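Local coordinates for protein histidinol-phosphatase (Bordetella pertussis, PDB 3FVV) that probably catalyses the magnesium-dependent dephosphorylation of L-histidinol phosphate to L-histidinol, a late step of histidine biosynthesis, at residues G103-A106 with L110-L113; H13-L18 with R127-Q132; S181-D186 with P192-V197; A79-F84 with N118-A123. All coordinates share one frame; numbering follows the deposited sequence.

Interaction 1. Residues G103-A106 with L110-L113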
loop_
_atom_site.group_PDB
_atom_site.type_symbol
_atom_site.label_atom_id
_atom_site.label_comp_id
_atom_site.label_asym_id
_atom_site.label_seq_id
_atom_site.Cartn_x
_atom_site.Cartn_y
_atom_site.Cartn_z
ATOM N N GLY A 103 0.665 -17.377 -7.561
ATOM C CA GLY A 103 0.782 -18.660 -6.866
ATOM C C GLY A 103 -0.247 -18.813 -5.747
ATOM O O GLY A 103 -0.844 -19.882 -5.551
ATOM N N HIS A 104 -0.446 -17.749 -4.983
ATOM C CA HIS A 104 -1.404 -17.831 -3.860
ATOM C C HIS A 104 -2.821 -17.844 -4.433
ATOM O O HIS A 104 -3.651 -18.623 -3.971
ATOM C CB HIS A 104 -1.215 -16.706 -2.900
ATOM C CG HIS A 104 0.006 -16.832 -2.048
ATOM N ND1 HIS A 104 0.047 -17.649 -0.937
ATOM C CD2 HIS A 104 1.198 -16.188 -2.088
ATOM C CE1 HIS A 104 1.231 -17.526 -0.357
ATOM N NE2 HIS A 104 1.959 -16.669 -1.053
ATOM N N LEU A 105 -3.106 -17.080 -5.480
ATOM C CA LEU A 105 -4.437 -17.142 -6.073
ATOM C C LEU A 105 -4.782 -18.547 -6.532
ATOM O O LEU A 105 -5.880 -19.053 -6.275
ATOM C CB LEU A 105 -4.641 -16.130 -7.239
ATOM C CG LEU A 105 -4.721 -14.647 -6.815
ATOM C CD1 LEU A 105 -4.520 -13.725 -8.021
ATOM C CD2 LEU A 105 -6.067 -14.306 -6.136
ATOM N N ALA A 106 -3.828 -19.141 -7.230
ATOM C CA ALA A 106 -3.983 -20.434 -7.825
ATOM C C ALA A 106 -4.148 -21.507 -6.732
ATOM O O ALA A 106 -4.837 -22.502 -6.964
ATOM C CB ALA A 106 -2.792 -20.764 -8.821
ATOM N N LEU A 110 -7.171 -16.931 0.123
ATOM C CA LEU A 110 -7.855 -15.634 0.189
ATOM C C LEU A 110 -6.774 -14.538 0.141
ATOM O O LEU A 110 -5.980 -14.468 1.033
ATOM C CB LEU A 110 -8.680 -15.510 1.470
ATOM C CG LEU A 110 -9.352 -14.149 1.699
ATOM C CD1 LEU A 110 -10.251 -13.825 0.492
ATOM C CD2 LEU A 110 -10.104 -14.085 3.083
ATOM N N CYS A 111 -6.762 -13.700 -0.881
ATOM C CA CYS A 111 -5.663 -12.728 -1.120
ATOM C C CYS A 111 -6.140 -11.267 -1.021
ATOM O O CYS A 111 -7.188 -10.918 -1.528
ATOM C CB CYS A 111 -5.051 -12.926 -2.507
ATOM S SG CYS A 111 -4.326 -14.555 -2.704
ATOM N N ALA A 112 -5.310 -10.433 -0.368
ATOM C CA ALA A 112 -5.584 -9.027 -0.133
ATOM C C ALA A 112 -4.270 -8.255 -0.225
ATOM O O ALA A 112 -3.181 -8.731 0.225
ATOM C CB ALA A 112 -6.200 -8.812 1.276
ATOM N N LEU A 113 -4.392 -7.055 -0.780
ATOM C CA LEU A 113 -3.356 -6.054 -0.762
ATOM C C LEU A 113 -3.575 -5.148 0.460
ATOM O O LEU A 113 -4.688 -4.614 0.658
ATOM C CB LEU A 113 -3.369 -5.282 -2.086
ATOM C CG LEU A 113 -2.213 -4.381 -2.503
ATOM C CD1 LEU A 113 -0.928 -5.122 -2.816
ATOM C CD2 LEU A 113 -2.620 -3.536 -3.755
#

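Interaction 2. Residues H13-L18 with R127-Q132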
loop_
_atom_site.group_PDB
_atom_site.type_symbol
_atom_site.label_atom_id
_atom_site.label_comp_id
_atom_site.label_asym_id
_atom_site.label_seq_id
_atom_site.Cartn_x
_atom_site.Cartn_y
_atom_site.Cartn_z
ATOM N N HIS A 13 7.333 -1.144 -2.739
ATOM C CA HIS A 13 8.652 -1.785 -2.584
ATOM C C HIS A 13 8.557 -3.259 -2.297
ATOM O O HIS A 13 9.567 -3.910 -2.159
ATOM C CB HIS A 13 9.480 -1.106 -1.510
ATOM C CG HIS A 13 9.746 0.328 -1.819
ATOM N ND1 HIS A 13 10.514 0.713 -2.890
ATOM C CD2 HIS A 13 9.298 1.467 -1.245
ATOM C CE1 HIS A 13 10.559 2.032 -2.945
ATOM N NE2 HIS A 13 9.834 2.515 -1.955
ATOM N N THR A 14 7.351 -3.802 -2.233
ATOM C CA THR A 14 7.150 -5.253 -2.057
ATOM C C THR A 14 6.699 -5.820 -3.388
ATOM O O THR A 14 7.393 -6.604 -3.978
ATOM C CB THR A 14 6.074 -5.525 -0.962
ATOM O OG1 THR A 14 6.614 -5.117 0.296
ATOM C CG2 THR A 14 5.666 -7.022 -0.896
ATOM N N LEU A 15 5.534 -5.400 -3.870
ATOM C CA LEU A 15 5.058 -5.867 -5.170
ATOM C C LEU A 15 5.489 -4.936 -6.293
ATOM O O LEU A 15 5.538 -5.369 -7.419
ATOM C CB LEU A 15 3.545 -6.102 -5.154
ATOM C CG LEU A 15 2.987 -7.300 -4.352
ATOM C CD1 LEU A 15 1.502 -7.418 -4.605
ATOM C CD2 LEU A 15 3.717 -8.617 -4.713
ATOM N N LEU A 16 5.851 -3.667 -5.990
ATOM C CA LEU A 16 6.289 -2.726 -7.005
ATOM C C LEU A 16 7.668 -2.185 -6.595
ATOM O O LEU A 16 7.917 -1.972 -5.407
ATOM C CB LEU A 16 5.307 -1.560 -7.160
ATOM C CG LEU A 16 3.864 -1.849 -7.549
ATOM C CD1 LEU A 16 3.079 -0.541 -7.405
ATOM C CD2 LEU A 16 3.840 -2.388 -8.917
ATOM N N PRO A 17 8.566 -1.980 -7.571
ATOM C CA PRO A 17 9.899 -1.501 -7.261
ATOM C C PRO A 17 9.884 0.011 -7.087
ATOM O O PRO A 17 10.804 0.652 -7.442
ATOM C CB PRO A 17 10.712 -1.904 -8.500
ATOM C CG PRO A 17 9.725 -1.923 -9.612
ATOM C CD PRO A 17 8.426 -2.336 -8.996
ATOM N N LEU A 18 8.836 0.563 -6.503
ATOM C CA LEU A 18 8.763 1.976 -6.294
ATOM C C LEU A 18 7.747 2.230 -5.163
ATOM O O LEU A 18 7.062 1.307 -4.675
ATOM C CB LEU A 18 8.376 2.665 -7.613
ATOM C CG LEU A 18 7.143 2.119 -8.401
ATOM C CD1 LEU A 18 5.859 2.619 -7.781
ATOM C CD2 LEU A 18 7.183 2.414 -9.921
ATOM N N ARG A 127 -6.440 -4.523 -8.556
ATOM C CA ARG A 127 -7.020 -5.119 -9.742
ATOM C C ARG A 127 -5.962 -5.573 -10.776
ATOM O O ARG A 127 -6.115 -6.640 -11.411
ATOM C CB ARG A 127 -7.978 -4.119 -10.383
ATOM C CG ARG A 127 -8.590 -4.540 -11.701
ATOM C CD ARG A 127 -9.459 -3.411 -12.159
ATOM N NE ARG A 127 -9.811 -3.458 -13.569
ATOM C CZ ARG A 127 -11.004 -3.802 -14.060
ATOM N NH1 ARG A 127 -12.013 -4.200 -13.259
ATOM N NH2 ARG A 127 -11.190 -3.749 -15.369
ATOM N N ALA A 128 -4.908 -4.792 -10.976
ATOM C CA ALA A 128 -3.862 -5.215 -11.934
ATOM C C ALA A 128 -3.198 -6.534 -11.546
ATOM O O ALA A 128 -2.710 -7.258 -12.411
ATOM C CB ALA A 128 -2.800 -4.116 -12.145
ATOM N N PHE A 129 -3.224 -6.871 -10.256
ATOM C CA PHE A 129 -2.658 -8.128 -9.795
ATOM C C PHE A 129 -3.667 -9.260 -9.718
ATOM O O PHE A 129 -3.303 -10.351 -9.357
ATOM C CB PHE A 129 -2.021 -7.909 -8.430
ATOM C CG PHE A 129 -0.629 -7.346 -8.488
ATOM C CD1 PHE A 129 0.424 -8.152 -8.794
ATOM C CD2 PHE A 129 -0.386 -5.996 -8.244
ATOM C CE1 PHE A 129 1.713 -7.627 -8.841
ATOM C CE2 PHE A 129 0.866 -5.459 -8.303
ATOM C CZ PHE A 129 1.937 -6.279 -8.581
ATOM N N GLY A 130 -4.941 -8.988 -10.033
ATOM C CA GLY A 130 -6.009 -9.975 -9.847
ATOM C C GLY A 130 -6.463 -10.162 -8.416
ATOM O O GLY A 130 -7.043 -11.175 -8.075
ATOM N N VAL A 131 -6.126 -9.219 -7.551
ATOM C CA VAL A 131 -6.401 -9.333 -6.151
ATOM C C VAL A 131 -7.723 -8.598 -5.947
ATOM O O VAL A 131 -7.869 -7.449 -6.397
ATOM C CB VAL A 131 -5.268 -8.707 -5.329
ATOM C CG1 VAL A 131 -5.735 -8.518 -3.870
ATOM C CG2 VAL A 131 -3.998 -9.613 -5.415
ATOM N N GLN A 132 -8.656 -9.239 -5.247
ATOM C CA GLN A 132 -10.045 -8.769 -5.183
ATOM C C GLN A 132 -10.281 -7.993 -3.924
ATOM O O GLN A 132 -11.317 -7.360 -3.816
ATOM C CB GLN A 132 -11.045 -9.933 -5.226
ATOM C CG GLN A 132 -10.896 -10.863 -6.430
ATOM C CD GLN A 132 -11.049 -10.103 -7.754
ATOM O OE1 GLN A 132 -12.011 -9.369 -7.935
ATOM N NE2 GLN A 132 -10.061 -10.232 -8.654
#

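Interaction 3. Residues S181-D186 with P192-V197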
loop_
_atom_site.group_PDB
_atom_site.type_symbol
_atom_site.label_atom_id
_atom_site.label_comp_id
_atom_site.label_asym_id
_atom_site.label_seq_id
_atom_site.Cartn_x
_atom_site.Cartn_y
_atom_site.Cartn_z
ATOM N N SER A 181 -1.386 -18.132 7.489
ATOM C CA SER A 181 -1.537 -16.757 6.955
ATOM C C SER A 181 -0.179 -16.248 6.623
ATOM O O SER A 181 0.715 -16.312 7.483
ATOM C CB SER A 181 -2.123 -15.827 7.993
ATOM O OG SER A 181 -1.562 -16.150 9.264
ATOM N N TYR A 182 -0.014 -15.775 5.376
ATOM C CA TYR A 182 1.226 -15.198 4.871
ATOM C C TYR A 182 1.074 -13.651 4.834
ATOM O O TYR A 182 -0.020 -13.156 4.630
ATOM C CB TYR A 182 1.461 -15.650 3.424
ATOM C CG TYR A 182 1.684 -17.132 3.221
ATOM C CD1 TYR A 182 2.962 -17.641 3.066
ATOM C CD2 TYR A 182 0.630 -18.023 3.146
ATOM C CE1 TYR A 182 3.193 -18.996 2.872
ATOM C CE2 TYR A 182 0.865 -19.392 2.975
ATOM C CZ TYR A 182 2.161 -19.845 2.856
ATOM O OH TYR A 182 2.454 -21.167 2.635
ATOM N N PHE A 183 2.160 -12.922 5.079
ATOM C CA PHE A 183 2.231 -11.484 4.826
ATOM C C PHE A 183 3.636 -11.214 4.297
ATOM O O PHE A 183 4.616 -11.674 4.888
ATOM C CB PHE A 183 1.938 -10.644 6.074
ATOM C CG PHE A 183 2.024 -9.152 5.848
ATOM C CD1 PHE A 183 1.410 -8.544 4.742
ATOM C CD2 PHE A 183 2.707 -8.349 6.750
ATOM C CE1 PHE A 183 1.507 -7.196 4.528
ATOM C CE2 PHE A 183 2.775 -6.986 6.571
ATOM C CZ PHE A 183 2.209 -6.397 5.447
ATOM N N TYR A 184 3.706 -10.605 3.114
ATOM C CA TYR A 184 4.914 -10.168 2.513
ATOM C C TYR A 184 5.118 -8.652 2.717
ATOM O O TYR A 184 4.241 -7.873 2.401
ATOM C CB TYR A 184 4.861 -10.438 0.997
ATOM C CG TYR A 184 4.719 -11.886 0.570
ATOM C CD1 TYR A 184 5.786 -12.576 0.030
ATOM C CD2 TYR A 184 3.498 -12.543 0.661
ATOM C CE1 TYR A 184 5.641 -13.875 -0.378
ATOM C CE2 TYR A 184 3.357 -13.856 0.287
ATOM C CZ TYR A 184 4.433 -14.510 -0.256
ATOM O OH TYR A 184 4.283 -15.813 -0.662
ATOM N N SER A 185 6.267 -8.219 3.245
ATOM C CA SER A 185 6.554 -6.808 3.338
ATOM C C SER A 185 8.042 -6.537 3.389
ATOM O O SER A 185 8.822 -7.402 3.680
ATOM C CB SER A 185 5.834 -6.120 4.531
ATOM O OG SER A 185 5.910 -4.682 4.401
ATOM N N ASP A 186 8.401 -5.283 3.159
ATOM C CA ASP A 186 9.807 -4.857 3.009
ATOM C C ASP A 186 10.325 -4.058 4.182
ATOM O O ASP A 186 11.535 -3.868 4.270
ATOM C CB ASP A 186 9.966 -3.935 1.825
ATOM C CG ASP A 186 9.213 -2.630 2.013
ATOM O OD1 ASP A 186 8.047 -2.730 2.352
ATOM O OD2 ASP A 186 9.783 -1.530 1.900
ATOM N N PRO A 192 4.388 -5.126 12.907
ATOM C CA PRO A 192 3.143 -5.521 13.563
ATOM C C PRO A 192 2.340 -6.580 12.852
ATOM O O PRO A 192 2.038 -7.631 13.465
ATOM C CB PRO A 192 2.378 -4.203 13.675
ATOM C CG PRO A 192 3.445 -3.194 13.904
ATOM C CD PRO A 192 4.616 -3.670 13.026
ATOM N N LEU A 193 2.067 -6.393 11.550
ATOM C CA LEU A 193 1.337 -7.426 10.819
ATOM C C LEU A 193 2.218 -8.688 10.550
ATOM O O LEU A 193 1.716 -9.819 10.520
ATOM C CB LEU A 193 0.741 -6.885 9.513
ATOM C CG LEU A 193 -0.167 -7.852 8.765
ATOM C CD1 LEU A 193 -1.201 -8.451 9.698
ATOM C CD2 LEU A 193 -0.829 -7.139 7.626
ATOM N N LEU A 194 3.513 -8.494 10.359
ATOM C CA LEU A 194 4.382 -9.611 10.126
ATOM C C LEU A 194 4.341 -10.537 11.358
ATOM O O LEU A 194 4.320 -11.762 11.222
ATOM C CB LEU A 194 5.794 -9.165 9.789
ATOM C CG LEU A 194 6.106 -8.614 8.400
ATOM C CD1 LEU A 194 7.471 -7.999 8.393
ATOM C CD2 LEU A 194 6.002 -9.726 7.324
ATOM N N GLU A 195 4.249 -9.943 12.544
ATOM C CA GLU A 195 4.179 -10.704 13.811
ATOM C C GLU A 195 2.859 -11.406 14.039
ATOM O O GLU A 195 2.789 -12.365 14.769
ATOM C CB GLU A 195 4.509 -9.768 14.981
ATOM C CG GLU A 195 6.003 -9.587 15.155
ATOM C CD GLU A 195 6.366 -8.672 16.312
ATOM O OE1 GLU A 195 5.449 -8.016 16.873
ATOM O OE2 GLU A 195 7.576 -8.592 16.647
ATOM N N ALA A 196 1.812 -10.941 13.383
ATOM C CA ALA A 196 0.448 -11.422 13.605
ATOM C C ALA A 196 0.120 -12.703 12.816
ATOM O O ALA A 196 -0.728 -13.480 13.244
ATOM C CB ALA A 196 -0.553 -10.323 13.266
ATOM N N VAL A 197 0.773 -12.919 11.672
ATOM C CA VAL A 197 0.392 -14.011 10.790
ATOM C C VAL A 197 1.238 -15.221 11.125
ATOM O O VAL A 197 2.194 -15.097 11.859
ATOM C CB VAL A 197 0.627 -13.621 9.301
ATOM C CG1 VAL A 197 -0.372 -12.580 8.874
ATOM C CG2 VAL A 197 2.057 -13.141 9.089
#

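Interaction 4. Residues A79-F84 with N118-A123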
loop_
_atom_site.group_PDB
_atom_site.type_symbol
_atom_site.label_atom_id
_atom_site.label_comp_id
_atom_site.label_asym_id
_atom_site.label_seq_id
_atom_site.Cartn_x
_atom_site.Cartn_y
_atom_site.Cartn_z
ATOM N N ALA A 79 -9.227 10.073 -14.781
ATOM C CA ALA A 79 -8.585 10.196 -16.078
ATOM C C ALA A 79 -7.062 10.291 -15.820
ATOM O O ALA A 79 -6.297 9.532 -16.372
ATOM C CB ALA A 79 -9.149 11.427 -16.881
ATOM N N TRP A 80 -6.648 11.134 -14.871
ATOM C CA TRP A 80 -5.212 11.258 -14.584
ATOM C C TRP A 80 -4.571 10.015 -13.979
ATOM O O TRP A 80 -3.432 9.668 -14.280
ATOM C CB TRP A 80 -4.907 12.493 -13.718
ATOM C CG TRP A 80 -5.445 13.760 -14.282
ATOM C CD1 TRP A 80 -5.755 14.001 -15.557
ATOM C CD2 TRP A 80 -5.765 14.949 -13.556
ATOM N NE1 TRP A 80 -6.263 15.254 -15.699
ATOM C CE2 TRP A 80 -6.246 15.876 -14.477
ATOM C CE3 TRP A 80 -5.654 15.324 -12.209
ATOM C CZ2 TRP A 80 -6.685 17.181 -14.103
ATOM C CZ3 TRP A 80 -6.056 16.614 -11.842
ATOM C CH2 TRP A 80 -6.578 17.516 -12.784
ATOM N N HIS A 81 -5.307 9.320 -13.136
ATOM C CA HIS A 81 -4.802 8.077 -12.600
ATOM C C HIS A 81 -4.603 7.009 -13.686
ATOM O O HIS A 81 -3.687 6.271 -13.628
ATOM C CB HIS A 81 -5.660 7.603 -11.448
ATOM C CG HIS A 81 -5.089 6.427 -10.742
ATOM N ND1 HIS A 81 -4.286 6.538 -9.618
ATOM C CD2 HIS A 81 -5.151 5.120 -11.023
ATOM C CE1 HIS A 81 -3.906 5.336 -9.233
ATOM N NE2 HIS A 81 -4.413 4.458 -10.070
ATOM N N GLU A 82 -5.479 6.928 -14.666
ATOM C CA GLU A 82 -5.239 6.008 -15.774
ATOM C C GLU A 82 -3.949 6.301 -16.490
ATOM O O GLU A 82 -3.210 5.434 -16.828
ATOM C CB GLU A 82 -6.383 5.998 -16.805
ATOM C CG GLU A 82 -7.716 5.546 -16.267
ATOM C CD GLU A 82 -8.892 5.888 -17.187
ATOM O OE1 GLU A 82 -8.664 6.279 -18.345
ATOM O OE2 GLU A 82 -10.062 5.818 -16.741
ATOM N N GLU A 83 -3.637 7.558 -16.699
ATOM C CA GLU A 83 -2.379 7.890 -17.323
ATOM C C GLU A 83 -1.202 7.455 -16.437
ATOM O O GLU A 83 -0.205 7.006 -16.930
ATOM C CB GLU A 83 -2.373 9.419 -17.572
ATOM C CG GLU A 83 -1.058 9.965 -18.121
ATOM C CD GLU A 83 -1.073 11.531 -18.110
ATOM O OE1 GLU A 83 -2.189 12.117 -18.216
ATOM O OE2 GLU A 83 0.010 12.151 -17.920
ATOM N N PHE A 84 -1.328 7.669 -15.125
ATOM C CA PHE A 84 -0.381 7.230 -14.123
ATOM C C PHE A 84 -0.183 5.718 -14.178
ATOM O O PHE A 84 0.938 5.230 -14.070
ATOM C CB PHE A 84 -0.886 7.666 -12.743
ATOM C CG PHE A 84 -0.061 7.178 -11.559
ATOM C CD1 PHE A 84 1.257 7.608 -11.385
ATOM C CD2 PHE A 84 -0.617 6.386 -10.614
ATOM C CE1 PHE A 84 2.013 7.234 -10.321
ATOM C CE2 PHE A 84 0.139 5.956 -9.469
ATOM C CZ PHE A 84 1.448 6.396 -9.324
ATOM N N ASN A 118 -3.181 5.363 -0.245
ATOM C CA ASN A 118 -4.641 5.477 -0.218
ATOM C C ASN A 118 -5.368 4.680 -1.307
ATOM O O ASN A 118 -4.830 4.488 -2.440
ATOM C CB ASN A 118 -5.065 6.958 -0.174
ATOM C CG ASN A 118 -4.982 7.663 -1.515
ATOM O OD1 ASN A 118 -5.866 7.473 -2.351
ATOM N ND2 ASN A 118 -4.001 8.566 -1.681
ATOM N N SER A 119 -6.568 4.194 -0.940
ATOM C CA SER A 119 -7.361 3.342 -1.795
ATOM C C SER A 119 -7.767 3.948 -3.172
ATOM O O SER A 119 -7.921 3.216 -4.125
ATOM C CB SER A 119 -8.597 2.789 -1.062
ATOM O OG SER A 119 -9.437 3.850 -0.652
ATOM N N PHE A 120 -7.858 5.269 -3.315
ATOM C CA PHE A 120 -8.031 5.831 -4.628
ATOM C C PHE A 120 -6.828 5.501 -5.539
ATOM O O PHE A 120 -6.979 5.116 -6.689
ATOM C CB PHE A 120 -8.249 7.366 -4.620
ATOM C CG PHE A 120 -8.327 7.925 -6.007
ATOM C CD1 PHE A 120 -9.481 7.779 -6.756
ATOM C CD2 PHE A 120 -7.215 8.452 -6.622
ATOM C CE1 PHE A 120 -9.541 8.231 -8.083
ATOM C CE2 PHE A 120 -7.282 8.882 -7.954
ATOM C CZ PHE A 120 -8.438 8.767 -8.650
ATOM N N VAL A 121 -5.645 5.683 -5.009
ATOM C CA VAL A 121 -4.415 5.404 -5.734
ATOM C C VAL A 121 -4.183 3.919 -5.935
ATOM O O VAL A 121 -3.697 3.537 -6.967
ATOM C CB VAL A 121 -3.174 6.089 -5.026
ATOM C CG1 VAL A 121 -1.834 5.628 -5.649
ATOM C CG2 VAL A 121 -3.331 7.616 -5.085
ATOM N N THR A 122 -4.587 3.069 -5.006
ATOM C CA THR A 122 -4.204 1.658 -5.075
ATOM C C THR A 122 -5.259 0.679 -5.555
ATOM O O THR A 122 -4.930 -0.432 -5.873
ATOM C CB THR A 122 -3.663 1.161 -3.716
ATOM O OG1 THR A 122 -4.561 1.545 -2.664
ATOM C CG2 THR A 122 -2.260 1.785 -3.441
ATOM N N ALA A 123 -6.522 1.072 -5.566
ATOM C CA ALA A 123 -7.591 0.171 -6.071
ATOM C C ALA A 123 -7.292 -0.433 -7.445
ATOM O O ALA A 123 -7.357 -1.646 -7.604
ATOM C CB ALA A 123 -8.978 0.843 -6.002
#

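Interaction 1. Residues G103-A106 with L110-L113
L105, near the C-terminal end of helix 95-106, faces C111 on strand 110-115 across a tight turn, with CA of L105 and CA of C111 6.7 Å apart. C111 carries nearly all the contact from the strand side. It turns its side chain toward the helix, SG beside its own backbone N (chi1 -62°), and the sulfur meets two neighbouring residues there. CB of H104 lies 3.8 Å from SG of C111, and the methyl CD2 of L105 is 3.9 Å from the same sulfur. That methyl also reaches CB of C111, so it touches both side-chain atoms of the cysteine. H104 offers only its CB here; the imidazole leads away from C111 toward strand 180-185, where NE2 is hydrogen-bonded to OH of Y184, while ND1 is bonded to the carboxylate of D109, in the turn. Both ring nitrogens thus have partners, which should fix the rotation of the ring, and Y182 meets it edge-to-face. A7 of strand 5-9 also touches C111. The chemistry is therefore divided: dispersion contacts around a buried thiol join helix to strand, while the polar end of H104 ties the end of the helix to strand 180-185, beyond strand 5-9.

Interaction 2. Residues H13-L18 with R127-Q132
F129 reaches from the end of helix 119-128 to lay its ring against L15 and L16, in the loop that follows strand 5-9. The packing is tight at the outer end of the ring. CD1 of L15 stands over the centre of one face, 4.1 Å from the centroid of the F129 ring and only 6° off its normal, a clear CH-pi contact. CB of the same leucine sits 3.8 Å from CZ of F129, so L15 touches the ring with both its root and one branch. L16 comes to the edge instead, its CD2 near the ring plane and 4.3 Å from CE2 of F129. The first torsion of F129 (chi1 -83°) sets CG opposite the carbonyl carbon and carries the phenyl away from its helix end, across to the leucines.

The other side of the segment is looser. G130 has positive phi (76°) and closes the helix in a Schellman motif, its N bonded to O of R127; the side chains of R127 and Q132 lie at the exposed surface, where NE2 of Q132 makes just a weak bond to O of G130.

T14, immediately before L15, ends the DxDxT sequence of the first HAD motif and is hydrogen-bonded to D10. V100 and V101 of helix 95-106 touch L15, V101 also touching F129, while I89 of helix 74-89 packs on L16.

Interaction 3. Residues S181-D186 with P192-V197
F183, on strand 180-185, is gripped by two leucines in succession from helix 191-196. CD2 of L193 sits over the centre of one ring face, 3.6 Å from the centroid of F183 and 3° off the normal, a nearly vertical CH-pi contact. CG of L193 is closer still to the rim, 3.5 Å from CD2 of F183. L194 approaches elsewhere: its CA lies in the ring plane at the edge, and its CD2 is 3.6 Å from CD2 of F183 and 3.4 Å from the carbonyl O of F183. Both leucine side chains cross the phenylalanine at about a right angle. With CG anti to the backbone N (chi1 179°), the phenyl reaches out from the strand, under L193 and with its edge to L194.

V197, just past the helix, closes the other end. Its CB is 3.2 Å from O of S181 and 3.3 Å from OG of S181, while CG2 rests 3.9 Å from CB of F183. The polar tip of S181 turns to the backbone N of T198, a hydrogen bond that holds the serine against the turn. At the far end of the strand OG of S185 is hydrogen-bonded to OD2 of D190. The S185 side chain lies about 6 Å from a bound sulfate, probably from the crystallisation liquor, at the end of the strand where HAD enzymes generally place their active site.

The strand runs antiparallel to the helix, at 155°, in a beta-alpha-beta unit completed by strand 199-203. Strand 5-9 pairs with the other edge of 180-185, its L8 touching both F183 and L193, and V161 and V164 of helix 158-170 cover L193.

Interaction 4. Residues A79-F84 with N118-A123
The imidazole of H81 has O of F120 above one face, 4.0 Å from the plane and set toward the rim, and O of V121 near its plane at the edge. That edge approach is very short, 2.9 Å from CE1 of H81 to O of V121, while NE2 of H81 is 3.3 Å from the same oxygen at an angle too poor for a hydrogen bond; the exact setting of the imidazole is therefore doubtful in detail. The phenyl of F120 meets the imidazole obliquely, centroids 5.5 Å apart and planes at 70°, and its rim atom CE2 is 4.1 Å from CB of H81. F84, one turn further along helix 74-89, brings CE2 to 4.3 Å from CG1 of V121.

H81 has chi1 -172°, which sends its ring out from the helix toward the start of helix 119-128. The segment axes, 10.8 Å apart, are inclined at 48°. The receiving turn is held by N118, the N-cap, whose OD1 accepts from N of V121 at 3.2 Å, the donor standing well above the carbonyl plane. W24 of helix 20-30 packs against the same group, touching F120 and V121, meeting the H81 ring and facing F84 edge-to-face.

The contact is thus van der Waals and aromatic, with one carbonyl oxygen over a face of the imidazole and another at its edge. The two segments share no hydrogen bond; the polar order lies within the second helix, in the cap that N118 puts on its first turn.

How the interactions relate
From the N terminus, segment 13-18 opens the longest loop, which interaction 2 closes at 127-132. Interaction 4, between 79-84 and 118-123, nests inside it, and interaction 1, a short helix-to-strand turn, nests inside interaction 4. Interaction 3 follows in series. Both 2 and 4 use helix 119-128: interaction 4 sets helix 74-89, of the helices inserted after the first strand, probably a cap as in related HAD enzymes, against its start, and interaction 2 sets the loop after that strand against its end. V131 lies against the backbone of strand 110-115, joining interactions 1 and 2, and T14 packs on the S185-D186 end of interaction 3. Interactions 1 and 3 reach the same sheet.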